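Local coordinates for protein exopolygalacturonate lyase (Vibrio vulnificus, PDB 5A29) that probably cleaves polygalacturonate by beta-elimination, as a metal-dependent member of polysaccharide lyase family 2 that holds manganese in this crystal, at residues S287-W293 and S303-D307; S297-T301 and R395-Y399; S190-R195 and T228-F233; L266-Y270 and V282-T286. One frame throughout, in Å; residues are numbered along the deposited sequence.

Contact 1: S287-W293 and S303-D307; sequences SPKKREW and SKYGD. With SRT (S,R meso-tartaric acid), chain Q.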
# COMPACT_ATOMS: atom_id res chain seq x y z
N SER A 287 0.57 -19.21 12.71
CA SER A 287 1.33 -18.60 13.81
C SER A 287 2.70 -19.21 13.86
O SER A 287 2.94 -20.33 13.35
CB SER A 287 0.72 -18.94 15.21
OG SER A 287 -0.52 -18.30 15.43
N PRO A 288 3.63 -18.47 14.46
CA PRO A 288 4.98 -18.95 14.67
C PRO A 288 5.02 -19.98 15.79
O PRO A 288 4.42 -19.81 16.86
CB PRO A 288 5.73 -17.71 15.13
CG PRO A 288 4.73 -16.83 15.74
CD PRO A 288 3.39 -17.13 15.05
N LYS A 289 5.73 -21.07 15.51
CA LYS A 289 6.02 -22.05 16.56
C LYS A 289 6.92 -21.46 17.65
O LYS A 289 7.87 -20.72 17.36
CB LYS A 289 6.82 -23.17 15.90
CG LYS A 289 6.77 -24.49 16.63
CD LYS A 289 7.45 -25.58 15.79
CE LYS A 289 7.90 -26.76 16.66
NZ LYS A 289 6.74 -27.35 17.41
N LYS A 290 6.73 -21.93 18.88
CA LYS A 290 7.72 -21.67 19.98
C LYS A 290 8.91 -22.60 19.82
O LYS A 290 8.83 -23.82 20.12
CB LYS A 290 6.97 -21.91 21.32
CG LYS A 290 7.80 -21.72 22.59
CD LYS A 290 6.97 -22.36 23.73
CE LYS A 290 7.57 -22.12 25.12
NZ LYS A 290 6.65 -22.81 26.14
N ARG A 291 9.99 -22.08 19.28
CA ARG A 291 11.04 -22.89 18.71
C ARG A 291 12.26 -22.71 19.60
O ARG A 291 13.14 -23.59 19.61
CB ARG A 291 11.31 -22.24 17.34
CG ARG A 291 11.99 -22.98 16.28
CD ARG A 291 12.13 -21.96 15.14
NE ARG A 291 10.82 -21.82 14.50
CZ ARG A 291 10.30 -22.76 13.72
NH1 ARG A 291 10.99 -23.88 13.48
NH2 ARG A 291 9.09 -22.61 13.18
N GLU A 292 12.39 -21.58 20.29
CA GLU A 292 13.55 -21.34 21.20
C GLU A 292 13.03 -20.77 22.51
O GLU A 292 11.91 -20.29 22.58
CB GLU A 292 14.62 -20.34 20.65
CG GLU A 292 15.30 -20.83 19.38
CD GLU A 292 16.49 -19.99 18.91
OE1 GLU A 292 16.95 -19.08 19.62
OE2 GLU A 292 17.01 -20.28 17.79
N TRP A 293 13.88 -20.79 23.53
CA TRP A 293 13.47 -20.31 24.85
C TRP A 293 14.74 -20.08 25.66
O TRP A 293 15.67 -20.83 25.46
CB TRP A 293 12.59 -21.35 25.57
CG TRP A 293 11.75 -20.72 26.61
CD1 TRP A 293 11.93 -20.74 27.96
CD2 TRP A 293 10.59 -19.87 26.37
NE1 TRP A 293 10.94 -19.98 28.58
CE2 TRP A 293 10.13 -19.42 27.63
CE3 TRP A 293 9.94 -19.42 25.20
CZ2 TRP A 293 8.99 -18.55 27.77
CZ3 TRP A 293 8.81 -18.57 25.33
CH2 TRP A 293 8.35 -18.15 26.64
N SER A 303 9.81 -13.79 16.74
CA SER A 303 8.72 -14.78 16.58
C SER A 303 9.22 -16.25 16.93
O SER A 303 8.42 -17.15 17.10
CB SER A 303 8.20 -14.82 15.12
OG SER A 303 9.28 -15.13 14.25
N LYS A 304 10.51 -16.44 17.07
CA LYS A 304 11.04 -17.79 17.40
C LYS A 304 10.65 -18.22 18.82
O LYS A 304 10.75 -19.43 19.14
CB LYS A 304 12.57 -17.86 17.21
CG LYS A 304 13.30 -17.02 18.24
CD LYS A 304 14.81 -17.02 18.00
CE LYS A 304 15.51 -16.09 18.97
NZ LYS A 304 16.99 -16.21 18.72
N TYR A 305 10.15 -17.26 19.62
CA TYR A 305 9.69 -17.56 20.98
C TYR A 305 8.23 -17.86 20.98
O TYR A 305 7.59 -18.07 22.03
CB TYR A 305 10.04 -16.40 21.97
CG TYR A 305 11.50 -16.12 22.07
CD1 TYR A 305 12.39 -17.14 22.47
CD2 TYR A 305 12.04 -14.85 21.77
CE1 TYR A 305 13.75 -16.91 22.53
CE2 TYR A 305 13.41 -14.64 21.79
CZ TYR A 305 14.25 -15.66 22.19
OH TYR A 305 15.63 -15.50 22.21
N GLY A 306 7.64 -17.86 19.80
CA GLY A 306 6.20 -18.25 19.77
C GLY A 306 5.28 -17.08 19.40
O GLY A 306 5.72 -15.92 19.31
N ASP A 307 4.00 -17.38 19.32
CA ASP A 307 3.03 -16.39 18.86
C ASP A 307 3.01 -15.20 19.84
O ASP A 307 2.88 -15.39 21.06
CB ASP A 307 1.65 -17.05 18.83
CG ASP A 307 0.58 -16.11 18.26
OD1 ASP A 307 0.17 -15.21 18.98
OD2 ASP A 307 0.20 -16.31 17.07
O1 SRT Q . 9.70 -13.21 12.86
O11 SRT Q . 10.37 -11.93 14.58
C1 SRT Q . 9.86 -12.10 13.46
C2 SRT Q . 9.46 -10.76 12.88
O2 SRT Q . 10.58 -9.94 12.62
C3 SRT Q . 8.33 -10.66 11.90
O3 SRT Q . 7.46 -10.27 12.96
C4 SRT Q . 8.49 -9.43 10.98
O4 SRT Q . 7.89 -8.38 11.34
O41 SRT Q . 9.23 -9.52 9.93
O HOH W 1 3.25 -20.37 19.26

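Contact 2: S297-T301 and R395-Y399; sequences SDKDT and RDGYY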
# COMPACT_ATOMS: atom_id res chain seq x y z
N SER A 297 13.08 -10.84 27.75
CA SER A 297 12.06 -10.28 28.60
C SER A 297 10.78 -10.25 27.74
O SER A 297 10.84 -10.62 26.56
CB SER A 297 12.42 -8.78 28.95
OG SER A 297 12.33 -8.00 27.75
N ASP A 298 9.70 -9.69 28.29
CA ASP A 298 8.45 -9.47 27.51
C ASP A 298 8.66 -8.57 26.24
O ASP A 298 7.90 -8.66 25.25
CB ASP A 298 7.41 -8.84 28.37
CG ASP A 298 6.84 -9.77 29.40
OD1 ASP A 298 7.05 -11.02 29.33
OD2 ASP A 298 6.13 -9.24 30.30
N LYS A 299 9.68 -7.73 26.26
CA LYS A 299 9.97 -6.86 25.11
C LYS A 299 10.76 -7.55 24.05
O LYS A 299 10.88 -7.03 22.95
CB LYS A 299 10.75 -5.60 25.53
CG LYS A 299 10.00 -4.75 26.55
CD LYS A 299 10.83 -3.47 26.79
CE LYS A 299 10.41 -2.83 28.10
NZ LYS A 299 11.26 -1.64 28.40
N ASP A 300 11.22 -8.78 24.30
CA ASP A 300 11.99 -9.50 23.27
C ASP A 300 10.95 -10.27 22.44
O ASP A 300 10.45 -11.27 22.89
CB ASP A 300 13.01 -10.44 23.97
CG ASP A 300 13.85 -11.26 23.01
OD1 ASP A 300 13.69 -11.18 21.75
OD2 ASP A 300 14.70 -12.02 23.56
N THR A 301 10.60 -9.77 21.24
CA THR A 301 9.35 -10.20 20.55
C THR A 301 9.69 -10.94 19.29
O THR A 301 8.86 -11.07 18.38
CB THR A 301 8.46 -8.97 20.24
OG1 THR A 301 9.27 -8.04 19.52
CG2 THR A 301 7.86 -8.39 21.54
N ARG A 395 0.81 -6.01 30.01
CA ARG A 395 2.23 -6.26 30.04
C ARG A 395 2.82 -5.81 28.73
O ARG A 395 2.08 -5.61 27.77
CB ARG A 395 2.51 -7.80 30.20
CG ARG A 395 1.92 -8.71 29.08
CD ARG A 395 1.95 -10.24 29.46
NE ARG A 395 1.17 -10.50 30.69
CZ ARG A 395 -0.14 -10.59 30.75
NH1 ARG A 395 -0.91 -10.37 29.66
NH2 ARG A 395 -0.72 -10.79 31.91
N ASP A 396 4.14 -5.68 28.68
CA ASP A 396 4.81 -5.33 27.44
C ASP A 396 4.69 -6.47 26.43
O ASP A 396 4.52 -7.64 26.82
CB ASP A 396 6.30 -5.14 27.64
CG ASP A 396 6.68 -4.01 28.64
OD1 ASP A 396 6.04 -2.93 28.64
OD2 ASP A 396 7.72 -4.17 29.31
N GLY A 397 4.89 -6.13 25.16
CA GLY A 397 4.97 -7.16 24.11
C GLY A 397 4.98 -6.46 22.75
O GLY A 397 5.21 -5.24 22.62
N TYR A 398 4.73 -7.27 21.75
CA TYR A 398 4.83 -6.88 20.37
C TYR A 398 3.81 -5.78 20.06
O TYR A 398 4.06 -5.01 19.18
CB TYR A 398 4.49 -8.13 19.53
CG TYR A 398 4.67 -8.02 18.04
CD1 TYR A 398 5.92 -7.80 17.47
CD2 TYR A 398 3.59 -8.30 17.20
CE1 TYR A 398 6.11 -7.79 16.11
CE2 TYR A 398 3.76 -8.31 15.82
CZ TYR A 398 5.01 -8.02 15.28
OH TYR A 398 5.17 -8.03 13.93
N TYR A 399 2.67 -5.74 20.73
CA TYR A 399 1.64 -4.77 20.32
C TYR A 399 1.76 -3.49 21.16
O TYR A 399 1.00 -2.58 20.97
CB TYR A 399 0.25 -5.36 20.46
CG TYR A 399 0.15 -6.59 19.56
CD1 TYR A 399 -0.24 -6.45 18.23
CD2 TYR A 399 0.51 -7.89 20.04
CE1 TYR A 399 -0.31 -7.55 17.35
CE2 TYR A 399 0.41 -8.98 19.20
CZ TYR A 399 -0.01 -8.81 17.85
OH TYR A 399 -0.06 -9.91 16.97
O HOH W 2 5.78 -6.67 30.96

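Contact 3: S190-R195 and T228-F233; sequences SLDMGR and TKGLTF. With SRT (S,R meso-tartaric acid), chain Q; EDO (1,2-ethanediol), chain G.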
# COMPACT_ATOMS: atom_id res chain seq x y z
N SER A 190 4.07 -24.39 3.55
CA SER A 190 3.51 -23.52 4.60
C SER A 190 3.28 -22.11 4.07
O SER A 190 2.59 -21.31 4.73
CB SER A 190 4.51 -23.47 5.75
OG SER A 190 5.67 -22.83 5.32
N LEU A 191 3.95 -21.79 2.96
CA LEU A 191 3.92 -20.42 2.34
C LEU A 191 4.42 -19.36 3.31
O LEU A 191 4.02 -18.19 3.24
CB LEU A 191 2.52 -20.10 1.75
CG LEU A 191 2.30 -20.54 0.29
CD1 LEU A 191 3.22 -19.78 -0.65
CD2 LEU A 191 2.62 -22.04 0.14
N ASP A 192 5.35 -19.77 4.18
CA ASP A 192 6.13 -18.80 4.92
C ASP A 192 6.85 -17.91 3.90
O ASP A 192 7.42 -18.42 2.96
CB ASP A 192 7.16 -19.53 5.81
CG ASP A 192 6.51 -20.01 7.10
OD1 ASP A 192 5.56 -19.34 7.58
OD2 ASP A 192 6.88 -21.10 7.60
N MET A 193 6.77 -16.58 4.08
CA MET A 193 7.37 -15.60 3.13
C MET A 193 8.40 -14.79 3.87
O MET A 193 8.08 -14.23 4.91
CB MET A 193 6.26 -14.62 2.66
CG MET A 193 5.25 -15.44 1.84
SD MET A 193 3.70 -14.55 1.47
CE MET A 193 2.74 -14.70 2.98
N GLY A 194 9.62 -14.76 3.34
CA GLY A 194 10.70 -13.99 3.96
C GLY A 194 10.50 -12.55 3.46
O GLY A 194 9.96 -12.32 2.39
N ARG A 195 10.91 -11.59 4.26
CA ARG A 195 10.87 -10.17 3.86
C ARG A 195 12.13 -9.79 3.12
O ARG A 195 12.14 -8.83 2.37
CB ARG A 195 10.80 -9.32 5.14
CG ARG A 195 10.48 -7.84 4.86
CD ARG A 195 9.09 -7.68 4.22
NE ARG A 195 8.03 -8.07 5.17
CZ ARG A 195 6.72 -7.88 4.93
NH1 ARG A 195 6.35 -7.27 3.78
NH2 ARG A 195 5.83 -8.19 5.85
N THR A 228 3.83 -22.70 12.10
CA THR A 228 4.90 -22.90 11.14
C THR A 228 5.91 -21.86 11.58
O THR A 228 6.12 -21.71 12.79
CB THR A 228 4.43 -22.62 9.71
OG1 THR A 228 3.98 -21.24 9.65
CG2 THR A 228 3.24 -23.55 9.35
N LYS A 229 6.61 -21.21 10.66
CA LYS A 229 7.35 -19.99 11.09
C LYS A 229 6.42 -18.78 11.32
O LYS A 229 6.87 -17.73 11.80
CB LYS A 229 8.43 -19.61 10.11
CG LYS A 229 9.68 -20.48 10.19
CD LYS A 229 10.59 -20.24 9.01
CE LYS A 229 11.54 -19.10 9.32
NZ LYS A 229 12.45 -18.64 8.22
N GLY A 230 5.16 -18.90 10.89
CA GLY A 230 4.14 -17.87 11.09
C GLY A 230 4.36 -16.65 10.16
O GLY A 230 3.89 -15.56 10.47
N LEU A 231 5.11 -16.81 9.07
CA LEU A 231 5.46 -15.65 8.22
C LEU A 231 4.43 -15.47 7.07
O LEU A 231 4.77 -15.61 5.91
CB LEU A 231 6.88 -15.78 7.69
CG LEU A 231 7.95 -15.95 8.81
CD1 LEU A 231 9.36 -16.20 8.23
CD2 LEU A 231 7.91 -14.70 9.72
N THR A 232 3.18 -15.26 7.43
CA THR A 232 2.14 -15.23 6.42
C THR A 232 1.32 -13.92 6.55
O THR A 232 0.16 -13.86 6.19
CB THR A 232 1.19 -16.47 6.54
OG1 THR A 232 0.74 -16.57 7.90
CG2 THR A 232 2.00 -17.78 6.23
N PHE A 233 1.99 -12.87 7.02
CA PHE A 233 1.28 -11.58 7.21
C PHE A 233 0.73 -11.13 5.82
O PHE A 233 1.44 -11.22 4.85
CB PHE A 233 2.37 -10.51 7.56
CG PHE A 233 3.34 -10.98 8.62
CD1 PHE A 233 2.88 -11.29 9.90
CD2 PHE A 233 4.65 -11.25 8.29
CE1 PHE A 233 3.76 -11.81 10.87
CE2 PHE A 233 5.55 -11.75 9.26
CZ PHE A 233 5.10 -12.00 10.55
O1 SRT Q . 9.70 -13.21 12.86
O11 SRT Q . 10.37 -11.93 14.58
C1 SRT Q . 9.86 -12.10 13.46
C2 SRT Q . 9.46 -10.76 12.88
O2 SRT Q . 10.58 -9.94 12.62
C3 SRT Q . 8.33 -10.66 11.90
O3 SRT Q . 7.46 -10.27 12.96
C4 SRT Q . 8.49 -9.43 10.98
O4 SRT Q . 7.89 -8.38 11.34
O41 SRT Q . 9.23 -9.52 9.93
C1 EDO G . 13.99 -12.95 6.03
O1 EDO G . 13.81 -13.09 4.60
C2 EDO G . 13.05 -11.92 6.67
O2 EDO G . 11.74 -12.47 7.02
O HOH W 3 3.26 -20.37 7.27

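Contact 4: L266-Y270 and V282-T286; sequences LMTQY and VYQFT. With SRT (S,R meso-tartaric acid), chain D.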
# COMPACT_ATOMS: atom_id res chain seq x y z
N LEU A 266 -2.72 -18.80 -2.50
CA LEU A 266 -2.26 -17.91 -1.41
C LEU A 266 -3.39 -17.00 -0.93
O LEU A 266 -3.67 -16.88 0.27
CB LEU A 266 -1.02 -17.13 -1.89
CG LEU A 266 -0.41 -16.15 -0.87
CD1 LEU A 266 -0.05 -16.84 0.49
CD2 LEU A 266 0.85 -15.54 -1.47
N MET A 267 -4.11 -16.38 -1.85
CA MET A 267 -5.27 -15.55 -1.46
C MET A 267 -6.31 -16.35 -0.64
O MET A 267 -6.89 -15.86 0.37
CB MET A 267 -5.92 -14.93 -2.71
CG MET A 267 -7.13 -14.08 -2.40
SD MET A 267 -8.00 -13.44 -3.90
CE MET A 267 -6.71 -12.58 -4.73
N THR A 268 -6.56 -17.59 -1.08
CA THR A 268 -7.56 -18.44 -0.43
C THR A 268 -7.17 -18.81 1.02
O THR A 268 -8.06 -19.02 1.83
CB THR A 268 -7.66 -19.77 -1.27
OG1 THR A 268 -8.32 -19.41 -2.48
CG2 THR A 268 -8.57 -20.76 -0.59
N GLN A 269 -5.88 -18.96 1.29
CA GLN A 269 -5.45 -19.36 2.68
C GLN A 269 -5.99 -18.33 3.72
O GLN A 269 -6.42 -18.72 4.86
CB GLN A 269 -3.95 -19.56 2.77
CG GLN A 269 -3.31 -20.67 1.86
CD GLN A 269 -4.24 -21.89 1.80
OE1 GLN A 269 -4.39 -22.61 2.79
NE2 GLN A 269 -4.95 -22.05 0.67
N TYR A 270 -5.97 -17.04 3.36
CA TYR A 270 -6.52 -16.00 4.29
C TYR A 270 -7.96 -16.16 4.55
O TYR A 270 -8.43 -16.03 5.72
CB TYR A 270 -6.21 -14.55 3.81
CG TYR A 270 -4.72 -14.29 3.75
CD1 TYR A 270 -4.03 -13.82 4.85
CD2 TYR A 270 -4.01 -14.51 2.57
CE1 TYR A 270 -2.67 -13.53 4.75
CE2 TYR A 270 -2.65 -14.30 2.50
CZ TYR A 270 -2.00 -13.84 3.60
OH TYR A 270 -0.67 -13.58 3.49
N VAL A 282 -8.84 -12.15 8.71
CA VAL A 282 -7.63 -12.25 9.55
C VAL A 282 -6.39 -11.70 8.89
O VAL A 282 -6.30 -11.49 7.64
CB VAL A 282 -7.36 -13.73 9.98
CG1 VAL A 282 -8.47 -14.14 10.95
CG2 VAL A 282 -7.33 -14.61 8.71
N TYR A 283 -5.38 -11.45 9.74
CA TYR A 283 -4.19 -10.74 9.25
C TYR A 283 -3.19 -11.75 8.66
O TYR A 283 -2.31 -11.40 7.90
CB TYR A 283 -3.57 -9.95 10.41
CG TYR A 283 -2.34 -9.15 10.04
CD1 TYR A 283 -2.50 -7.98 9.27
CD2 TYR A 283 -1.05 -9.54 10.45
CE1 TYR A 283 -1.41 -7.21 8.97
CE2 TYR A 283 0.07 -8.78 10.13
CZ TYR A 283 -0.13 -7.64 9.34
OH TYR A 283 0.90 -6.83 9.03
N GLN A 284 -3.26 -13.01 9.12
CA GLN A 284 -2.34 -14.05 8.60
C GLN A 284 -3.04 -15.41 8.87
O GLN A 284 -4.03 -15.47 9.65
CB GLN A 284 -0.95 -14.02 9.28
CG GLN A 284 -0.99 -14.31 10.79
CD GLN A 284 0.24 -13.71 11.46
OE1 GLN A 284 0.30 -12.47 11.66
NE2 GLN A 284 1.21 -14.53 11.80
N PHE A 285 -2.50 -16.47 8.28
CA PHE A 285 -3.22 -17.78 8.35
C PHE A 285 -2.38 -18.82 9.08
O PHE A 285 -2.84 -19.98 9.20
CB PHE A 285 -3.66 -18.33 6.97
CG PHE A 285 -2.58 -18.42 5.94
CD1 PHE A 285 -2.30 -17.36 5.09
CD2 PHE A 285 -1.84 -19.60 5.76
CE1 PHE A 285 -1.31 -17.43 4.10
CE2 PHE A 285 -0.88 -19.70 4.78
CZ PHE A 285 -0.59 -18.64 3.91
N THR A 286 -1.22 -18.42 9.60
CA THR A 286 -0.41 -19.35 10.45
C THR A 286 0.18 -18.54 11.61
O THR A 286 0.30 -17.33 11.48
CB THR A 286 0.74 -20.00 9.68
OG1 THR A 286 1.60 -19.01 9.09
CG2 THR A 286 0.23 -20.97 8.58
O1 SRT D . -6.20 -10.40 4.79
O11 SRT D . -7.87 -11.62 5.47
C1 SRT D . -7.32 -10.92 4.61
C2 SRT D . -7.88 -10.72 3.21
O2 SRT D . -7.78 -12.01 2.71
C3 SRT D . -9.32 -10.23 2.92
O3 SRT D . -10.13 -10.15 4.07
C4 SRT D . -9.47 -8.90 2.21
O4 SRT D . -10.41 -8.94 1.36
O41 SRT D . -8.70 -7.91 2.44
O HOH W 4 -9.57 -13.56 5.96

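Contact 1: S287-W293 and S303-D307
Ser287 OG donates to Asp307 OD2 over 2.7 Å, meeting it on the anti side, 26° out of the carboxylate plane; Glu323 N shares this oxygen. Next comes the Pro288 ring, which lies over the backbone: CB is 3.4 Å from Ser303 O, and CG reaches Asp307 CA. A water links Pro288 O to Asp307 N, a pair whose own geometry is too poor for a bond. At Lys290 the backbones come together, its CA 3.7 Å from Gly306 CA. Lys304 O then takes two donors on opposite faces of its carbonyl plane, Arg291 N at 2.8 Å and Glu292 N at 2.9 Å, which fixes the orientation of that peptide. The Glu292 carboxylate also pairs with Lys304: NZ stands 3.0 Å from OE1 and 49° above the plane, a salt bridge at the protein surface. Trp293 closes the segment by turning the edge of its ring to Tyr305 O, 3.6 Å from CZ3, while Lys290 CE lies over one face. The second segment is a type I turn, Ser303 to Gly306, leading into a helix N-cap: Asp307 OD1 accepts from Ala310 N, and Ser303 N binds tartrate O11 at the turn's start.

Contact 2: S297-T301 and R395-Y399
This is a surface contact of van der Waals packing between two loops, one running up to helix 308-317 and the other lying between strand 377-378 and helix 417-426; no hydrogen bond joins the two segments. Thr301 packs closely, its CG2 3.3 Å from Tyr398 N and 3.9 Å from Tyr398 CB. With chi1 53°, OG1 stands between the backbone N and the carbonyl carbon, which puts CG2 against Tyr398 N while OG1 faces the rim of the Tyr398 ring, near its plane. Both hydroxyls, Thr301 OG1 and Tyr398 OH, bond to polar side chains of the bound peptide. Tyr398 also lines a tartrate pocket, its OH making a weak hydrogen bond to O3. Asp298 CB rests 3.5 Å from Asp396 O, and one water donates to Asp298 OD2, 2.7 Å from it, and accepts from Asp396 N. The backbone adds a CA-H...O contact from Gly397 CA to Asp298 O, 3.5 Å long with 161° at the hydrogen. Residues 297-300 form a type I turn, reinforced by an ST turn in which Ser297 OG accepts from Lys299 N; this presents Asp298 and Lys299 to the facing loop. The extended Lys299 chain runs obliquely across Asp396, with CE 3.2 Å from OD2. NZ remains 4.4 Å from OD2, beyond a salt bridge, so any attraction is at most longer-range. The other carboxylate oxygen, Asp396 OD1, accepts from Lys402 N. Arg395 touches Asp298 OD2 through CB, while its guanidinium is bonded to Gln312 O and Glu316 on helix 308-317. From the start of that helix, Arg308 makes a cation-pi contact with Tyr398.

Contact 3: S190-R195 and T228-F233
The Arg195 guanidinium and the Phe233 ring lie almost parallel, their planes 12° apart, yet they are slipped so far that NH2 approaches CD2 obliquely at 4.1 Å. Tartrate C3 also reaches the ring obliquely, 3.7 Å from Phe233 CZ. Asn235 OD1 and Leu155 O take hydrogen bonds from NH2 and NH1 of Arg195, which hold the guanidinium in this orientation close to Glu154 of the manganese site. The second flat group, the Asp192 carboxylate, is the polar centre of the contact. Leu231 N meets OD1 at 3.0 Å from 38° above the carboxylate plane, whereas Lys229 N meets OD2 at 3.1 Å on the syn side. Asp192 CG sits beside its own backbone N (chi1 -81°), which brings both oxygens into the bend formed by residues 228-231. That bend is an ST turn, Thr228 OG1 accepting from Gly230 N, followed by an inverse gamma turn centred on Leu231. A water spans the group, donating to Asp192 OD1 and Ser190 O and accepting from Thr228 OG1. One backbone-to-backbone bond joins the loops, Met193 N to Leu231 O at 2.9 Å and in the carbonyl plane. Beyond it the bent Met193 chain lays CE against Thr232 CA, 3.5 Å away. The loop 190-195 is covered by helices 259-272 and 234-250: Leu191 packs on Trp262 and Tyr265, Met193 on Tyr270 and Leu240. Thr228 ends strand 227-228, parallel to strand 287-288, and Phe233 stands at the N-cap of helix 234-250.

Contact 4: L266-Y270 and V282-T286
Phe285 is engaged on two sides at once, by a methylene over its face and an aromatic face at its edge, with nearly ideal geometry in both. Gln269 CB lies 3.4 Å from the ring centroid and only 1° off the normal, a CH-pi contact. The ring's edge meanwhile enters the face of Tyr270 in a T-shaped stack: centroids 5.0 Å apart, planes at 89°, Phe285 CE1 3.7 Å from Tyr270 CZ. Leu266 CD1 adds a third apolar contact from the helix, 3.9 Å from CE1 near the ring plane. Phe285 reaches this site because CG lies between its backbone N and carbonyl carbon (chi1 53°), which swings the ring onto the helix while CB rests 3.5 Å from Gln269 O. The Gln269 chain bends at chi2, carrying its amide away to Ser215 OG and Tyr265 O and leaving the aliphatic part over the ring. Tyr270 is pinned at its far end, where OH donates to Thr232 O, which helps hold the ring in place. Val282 meets the helix at a carbonyl, CG2 3.5 Å from Tyr270 O. In the loop itself, Gln284 NE2 reaches Thr286 O at 3.0 Å, nearly straight onto the carbonyl. A water donates to Tyr270 O and to tartrate O11 and accepts from Val282 N; Tyr270 CB lies 3.2 Å from tartrate O2. Helix 259-272 and the returning loop thus form an aromatic-lined core beside a tartrate pocket, completed by Asn339 among others, in the (alpha/alpha)7 barrel characteristic of polysaccharide lyase family 2.

In the fold
Contacts 3 and 4 lie closest, centres 10 Å apart, and are joined by Thr232: its O is 2.8 Å from Tyr270 OH, its OG1 2.8 Å from Thr286 OG1. Contact 1, about 13 Å from contact 3 between centres, is linked to it by the parallel pairing of strands 227-228 and 287-288, with Lys289 N 2.8 Å from Thr228 O. Contact 2 touches contact 1 where Asp300 OD2 lies 3.4 Å from Tyr305 CE2. One tartrate draws contacts 1, 2 and 3 together through Ser303, Tyr398, Leu231 and Phe233; another sits at contact 4. The manganese lies about 4 Å from the nearest side-chain atom of Arg195 in contact 3, but about 13 Å from that of Ser303.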